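Local coordinates for protein Co-type Nitrile Hydratase beta subunit (Pseudomonas putida, PDB 3QYH) that forms the beta subunit of a cobalt-type nitrile hydratase, an enzyme that probably hydrates nitriles to the corresponding amides, at residues 39-43 against 44-48; 77-80 against 81-85. All coordinates share one frame; numbering follows the deposited sequence.

Contact 1 of 2, residues 39-43 against 44-48; sequences ALLAN and GNFNL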
ATOM      1  N   ALA B  39       8.465  14.911  -3.278  1.00 14.31           N
ATOM      2  CA  ALA B  39       9.500  15.933  -3.464  1.00 14.90           C
ATOM      3  C   ALA B  39      10.872  15.418  -2.984  1.00 18.00           C
ATOM      4  O   ALA B  39      11.888  15.580  -3.661  1.00 17.81           O
ATOM      5  CB  ALA B  39       9.110  17.241  -2.756  1.00 14.22           C
ATOM      6  N   LEU B  40      10.895  14.759  -1.835  1.00 12.64           N
ATOM      7  CA  LEU B  40      12.148  14.301  -1.266  1.00 15.52           C
ATOM      8  C   LEU B  40      12.664  13.058  -1.976  1.00 14.23           C
ATOM      9  O   LEU B  40      13.867  12.899  -2.139  1.00 16.09           O
ATOM     10  CB  LEU B  40      12.008  14.062   0.244  1.00 13.89           C
ATOM     11  CG  LEU B  40      11.664  15.314   1.048  1.00 15.41           C
ATOM     12  CD1 LEU B  40      11.310  14.967   2.508  1.00 14.92           C
ATOM     13  CD2 LEU B  40      12.810  16.345   0.992  1.00 14.29           C
ATOM     14  N   LEU B  41      11.767  12.167  -2.383  1.00 14.67           N
ATOM     15  CA  LEU B  41      12.178  11.021  -3.187  1.00 15.57           C
ATOM     16  C   LEU B  41      12.776  11.511  -4.518  1.00 14.91           C
ATOM     17  O   LEU B  41      13.761  10.958  -4.983  1.00 18.59           O
ATOM     18  CB  LEU B  41      11.005  10.068  -3.467  1.00 13.91           C
ATOM     19  CG  LEU B  41      10.491   9.212  -2.296  1.00 15.18           C
ATOM     20  CD1 LEU B  41       9.161   8.509  -2.680  1.00 13.42           C
ATOM     21  CD2 LEU B  41      11.553   8.203  -1.859  1.00 18.52           C
ATOM     22  N   ALA B  42      12.172  12.529  -5.125  1.00 17.51           N
ATOM     23  CA  ALA B  42      12.653  13.035  -6.419  1.00 17.03           C
ATOM     24  C   ALA B  42      14.094  13.546  -6.274  1.00 18.01           C
ATOM     25  O   ALA B  42      14.915  13.363  -7.165  1.00 20.85           O
ATOM     26  CB  ALA B  42      11.745  14.121  -6.964  1.00 14.90           C
ATOM     27  N   ASN B  43      14.396  14.189  -5.150  1.00 11.68           N
ATOM     28  CA  ASN B  43      15.756  14.634  -4.867  1.00 18.92           C
ATOM     29  C   ASN B  43      16.744  13.474  -4.765  1.00 19.68           C
ATOM     30  O   ASN B  43      17.942  13.664  -4.881  1.00 15.76           O
ATOM     31  CB  ASN B  43      15.824  15.389  -3.530  1.00 17.28           C
ATOM     32  CG  ASN B  43      15.146  16.743  -3.570  1.00 17.17           C
ATOM     33  OD1 ASN B  43      14.913  17.301  -4.632  1.00 16.97           O
ATOM     34  ND2 ASN B  43      14.821  17.272  -2.394  1.00 12.68           N
ATOM     35  N   GLY B  44      16.240  12.271  -4.515  1.00 15.87           N
ATOM     36  CA  GLY B  44      17.123  11.165  -4.172  1.00 18.22           C
ATOM     37  C   GLY B  44      17.660  11.273  -2.741  1.00 20.50           C
ATOM     38  O   GLY B  44      18.727  10.754  -2.417  1.00 19.46           O
ATOM     39  N   ASN B  45      16.941  11.955  -1.860  1.00 16.93           N
ATOM     40  CA  ASN B  45      17.418  12.076  -0.485  1.00 17.15           C
ATOM     41  C   ASN B  45      17.403  10.742   0.277  1.00 24.43           C
ATOM     42  O   ASN B  45      18.163  10.555   1.228  1.00 18.82           O
ATOM     43  CB  ASN B  45      16.603  13.100   0.300  1.00 17.76           C
ATOM     44  CG  ASN B  45      16.717  14.510  -0.252  1.00 19.97           C
ATOM     45  OD1 ASN B  45      15.727  15.232  -0.269  1.00 16.68           O
ATOM     46  ND2 ASN B  45      17.935  14.927  -0.656  1.00 16.45           N
ATOM     47  N   PHE B  46      16.506   9.838  -0.111  1.00 17.93           N
ATOM     48  CA  PHE B  46      16.459   8.490   0.439  1.00 15.65           C
ATOM     49  C   PHE B  46      15.621   7.692  -0.535  1.00 20.89           C
ATOM     50  O   PHE B  46      14.986   8.280  -1.406  1.00 18.40           O
ATOM     51  CB  PHE B  46      15.852   8.479   1.853  1.00 17.06           C
ATOM     52  CG  PHE B  46      14.537   9.235   1.972  1.00 16.17           C
ATOM     53  CD1 PHE B  46      13.364   8.690   1.500  1.00 13.91           C
ATOM     54  CD2 PHE B  46      14.496  10.496   2.533  1.00 16.97           C
ATOM     55  CE1 PHE B  46      12.147   9.393   1.602  1.00 16.97           C
ATOM     56  CE2 PHE B  46      13.306  11.209   2.640  1.00 17.04           C
ATOM     57  CZ  PHE B  46      12.118  10.651   2.183  1.00 15.44           C
ATOM     58  N   ASN B  47      15.658   6.364  -0.440  1.00 17.85           N
ATOM     59  CA  ASN B  47      14.778   5.543  -1.270  1.00 15.95           C
ATOM     60  C   ASN B  47      13.589   5.046  -0.456  1.00 16.35           C
ATOM     61  O   ASN B  47      13.527   5.271   0.747  1.00 12.72           O
ATOM     62  CB  ASN B  47      15.545   4.412  -1.977  1.00 16.54           C
ATOM     63  CG  ASN B  47      16.088   3.358  -1.015  1.00 21.19           C
ATOM     64  OD1 ASN B  47      15.425   2.980  -0.049  1.00 14.50           O
ATOM     65  ND2 ASN B  47      17.295   2.861  -1.292  1.00 19.55           N
ATOM     66  N   LEU B  48      12.640   4.384  -1.105  1.00 14.23           N
ATOM     67  CA  LEU B  48      11.392   4.043  -0.460  1.00 15.82           C
ATOM     68  C   LEU B  48      11.604   2.945   0.588  1.00 16.18           C
ATOM     69  O   LEU B  48      10.904   2.897   1.587  1.00 12.85           O
ATOM     70  CB  LEU B  48      10.368   3.586  -1.509  1.00 14.69           C
ATOM     71  CG  LEU B  48       8.928   3.460  -1.031  1.00 22.78           C
ATOM     72  CD1 LEU B  48       8.434   4.796  -0.479  1.00 19.60           C
ATOM     73  CD2 LEU B  48       8.045   2.983  -2.191  1.00 26.43           C
TER
HETATM   74  O   HOH W   1      14.867   8.341  -4.129  1.00 23.71           O
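N45 folds back from the loop onto the last turn of helix 28-43 and lies side by side with N43. Its CB sits 3.7 Å from L40 O, and CG comes within 3.5 Å of N43 CB. Both atoms of the amide end touch N43 CB, OD1 more closely than ND2; OD1 also accepts a hydrogen bond from N43 ND2 (3.1 Å) and touches L40 CD2. The amide planes are turned 68° apart; OD1 lies in the plane of the N43 amide, but the donor approaches it tilted from the carbonyl plane of N45. N43 is gripped further by V105 N at its OD1 and by the backbone of another protein's chain at its ND2. With an alanine in place of N45, N43 ND2 would probably lose this acceptor, and a gap would open beside N43 CB and L40 CD2. Farther on, chi1 of 49° puts F46 CG between its backbone N and carbonyl carbon, and the ring beyond brings CZ to L40 CB (3.9 Å) and CE1 to L41 CD2 (3.7 Å), both obliquely. A water donates to L41 O and F46 O, tying loop to helix. G44 N to L41 O (2.8 Å) and N45 N to L40 O (3.2 Å), with positive phi at G44, make this a Schellman motif closing the helix, and N47 then N-caps helix 48-56.

Contact 2 of 2, residues 77-80 against 81-85; sequences ENLL and VEKGV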
ATOM      1  N   GLU B  77      11.876  14.062   9.660  1.00 16.44           N
ATOM      2  CA  GLU B  77      12.653  14.694  10.729  1.00 18.04           C
ATOM      3  C   GLU B  77      13.876  13.893  11.160  1.00 21.24           C
ATOM      4  O   GLU B  77      14.799  14.449  11.743  1.00 24.40           O
ATOM      5  CB  GLU B  77      11.777  14.977  11.945  1.00 13.72           C
ATOM      6  CG  GLU B  77      10.730  16.085  11.721  1.00 19.87           C
ATOM      7  CD  GLU B  77       9.838  16.273  12.938  1.00 26.40           C
ATOM      8  OE1 GLU B  77       9.709  15.311  13.716  1.00 27.72           O
ATOM      9  OE2 GLU B  77       9.272  17.369  13.124  1.00 29.01           O
ATOM     10  N   ASN B  78      13.873  12.597  10.879  1.00 15.84           N
ATOM     11  CA  ASN B  78      14.900  11.709  11.390  1.00 15.60           C
ATOM     12  C   ASN B  78      15.764  11.095  10.308  1.00 18.48           C
ATOM     13  O   ASN B  78      16.993  11.162  10.392  1.00 18.44           O
ATOM     14  CB  ASN B  78      14.281  10.637  12.279  1.00 16.95           C
ATOM     15  CG  ASN B  78      13.821  11.200  13.610  1.00 22.36           C
ATOM     16  OD1 ASN B  78      14.620  11.392  14.521  1.00 24.21           O
ATOM     17  ND2 ASN B  78      12.534  11.500  13.721  1.00 19.57           N
ATOM     18  N   LEU B  79      15.142  10.519   9.284  1.00 12.60           N
ATOM     19  CA  LEU B  79      15.906   9.910   8.193  1.00 13.46           C
ATOM     20  C   LEU B  79      16.749  10.978   7.451  1.00 20.67           C
ATOM     21  O   LEU B  79      17.875  10.710   7.003  1.00 16.56           O
ATOM     22  CB  LEU B  79      14.978   9.155   7.234  1.00 13.53           C
ATOM     23  CG  LEU B  79      15.619   8.384   6.094  1.00 16.99           C
ATOM     24  CD1 LEU B  79      16.612   7.382   6.666  1.00 16.79           C
ATOM     25  CD2 LEU B  79      14.532   7.647   5.287  1.00 14.20           C
ATOM     26  N   LEU B  80      16.230  12.196   7.346  1.00 14.45           N
ATOM     27  CA  LEU B  80      17.001  13.228   6.650  1.00 19.59           C
ATOM     28  C   LEU B  80      18.252  13.577   7.454  1.00 19.86           C
ATOM     29  O   LEU B  80      19.262  14.001   6.902  1.00 17.86           O
ATOM     30  CB  LEU B  80      16.173  14.486   6.387  1.00 15.32           C
ATOM     31  CG  LEU B  80      15.148  14.373   5.234  1.00 18.31           C
ATOM     32  CD1 LEU B  80      14.367  15.662   5.082  1.00 17.68           C
ATOM     33  CD2 LEU B  80      15.856  14.040   3.930  1.00 18.93           C
ATOM     34  N   VAL B  81      18.171  13.426   8.769  1.00 19.81           N
ATOM     35  CA  VAL B  81      19.337  13.666   9.596  1.00 18.52           C
ATOM     36  C   VAL B  81      20.313  12.503   9.461  1.00 22.48           C
ATOM     37  O   VAL B  81      21.512  12.716   9.280  1.00 18.45           O
ATOM     38  CB  VAL B  81      18.958  13.938  11.051  1.00 20.51           C
ATOM     39  CG1 VAL B  81      20.208  14.005  11.914  1.00 24.62           C
ATOM     40  CG2 VAL B  81      18.189  15.248  11.141  1.00 19.86           C
ATOM     41  N   GLU B  82      19.797  11.281   9.490  1.00 22.13           N
ATOM     42  CA  GLU B  82      20.641  10.095   9.322  1.00 21.73           C
ATOM     43  C   GLU B  82      21.370  10.102   7.985  1.00 23.34           C
ATOM     44  O   GLU B  82      22.507   9.623   7.889  1.00 22.21           O
ATOM     45  CB  GLU B  82      19.821   8.805   9.446  1.00 21.18           C
ATOM     46  CG  GLU B  82      19.259   8.567  10.841  1.00 20.04           C
ATOM     47  CD  GLU B  82      18.182   7.472  10.871  1.00 31.01           C
ATOM     48  OE1 GLU B  82      17.829   6.933   9.799  1.00 30.41           O
ATOM     49  OE2 GLU B  82      17.687   7.165  11.975  1.00 32.53           O
ATOM     50  N   LYS B  83      20.725  10.636   6.956  1.00 20.75           N
ATOM     51  CA  LYS B  83      21.311  10.624   5.614  1.00 21.24           C
ATOM     52  C   LYS B  83      22.264  11.810   5.430  1.00 22.64           C
ATOM     53  O   LYS B  83      22.893  11.941   4.403  1.00 25.58           O
ATOM     54  CB  LYS B  83      20.236  10.675   4.529  1.00 23.42           C
ATOM     55  CG  LYS B  83      19.263   9.501   4.507  1.00 22.62           C
ATOM     56  CD  LYS B  83      19.941   8.182   4.149  1.00 26.14           C
ATOM     57  CE  LYS B  83      20.153   8.044   2.670  1.00 24.73           C
ATOM     58  NZ  LYS B  83      20.897   6.792   2.367  1.00 24.03           N
ATOM     59  N   GLY B  84      22.338  12.692   6.413  1.00 19.77           N
ATOM     60  CA  GLY B  84      23.230  13.834   6.315  1.00 23.74           C
ATOM     61  C   GLY B  84      22.683  14.990   5.496  1.00 27.65           C
ATOM     62  O   GLY B  84      23.404  15.925   5.167  1.00 25.34           O
ATOM     63  N   VAL B  85      21.399  14.938   5.170  1.00 21.55           N
ATOM     64  CA  VAL B  85      20.777  15.999   4.388  1.00 24.72           C
ATOM     65  C   VAL B  85      20.456  17.217   5.260  1.00 23.01           C
ATOM     66  O   VAL B  85      20.581  18.353   4.823  1.00 24.48           O
ATOM     67  CB  VAL B  85      19.506  15.484   3.691  1.00 20.97           C
ATOM     68  CG1 VAL B  85      18.807  16.630   2.946  1.00 23.74           C
ATOM     69  CG2 VAL B  85      19.870  14.349   2.745  1.00 22.61           C
TER
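L80 and V85 meet where the chain turns back at the end of helix 68-82: L80 CD2 lies 3.9 Å from V85 CB and nearly as close to CG1, the two side chains crossing obliquely. Chi1 (-76°) and the extended chi2 (179°) together leave CD2 as the branch that reaches V85, and each residue also packs on an apolar side chain of the chain of another protein. V85 N donates to L80 O (2.9 Å) and G84 N to V81 O (3.0 Å). Together with the positive phi of G84 these bonds define a Schellman motif, and L80 with V85 is its usual apolar pair bracketing the turn. Just before, E82 N donates to N78 O (2.9 Å), and V81 CG2 lies against E77 O (3.5 Å). The E82 and K83 side is the one open to solvent. Here K83 lends its aliphatic part, running alongside L79 with CG 4.0 Å from L79 CD1, the looser touch, whereas E82 crosses L79 at about a right angle and brings OE1 to 3.4 Å from the same methyl. The charged ends turn to helix 48-56 and just beyond it, E82 OE1 to R57 and K83 to E50, in salt bridges.

Contact 1 comes first along the chain and ends helix 28-43; contact 2 ends helix 68-82, with helices 48-56 and 60-65 between them. Their centres are 12 Å apart, on the same side of the chain's centre and within the N-terminal family region, apart from the C-terminal antiparallel sheet. The two turns touch directly: F46 CG lies 3.7 Å from L79 CD2, and N45 CB 3.8 Å from L80 CD2. E50 joins both, through its backbone to contact 1 and its side chain to contact 2. Both contacts also meet another protein's chain, so these two helix ends contribute to the subunit interface, presumably with the alpha subunit.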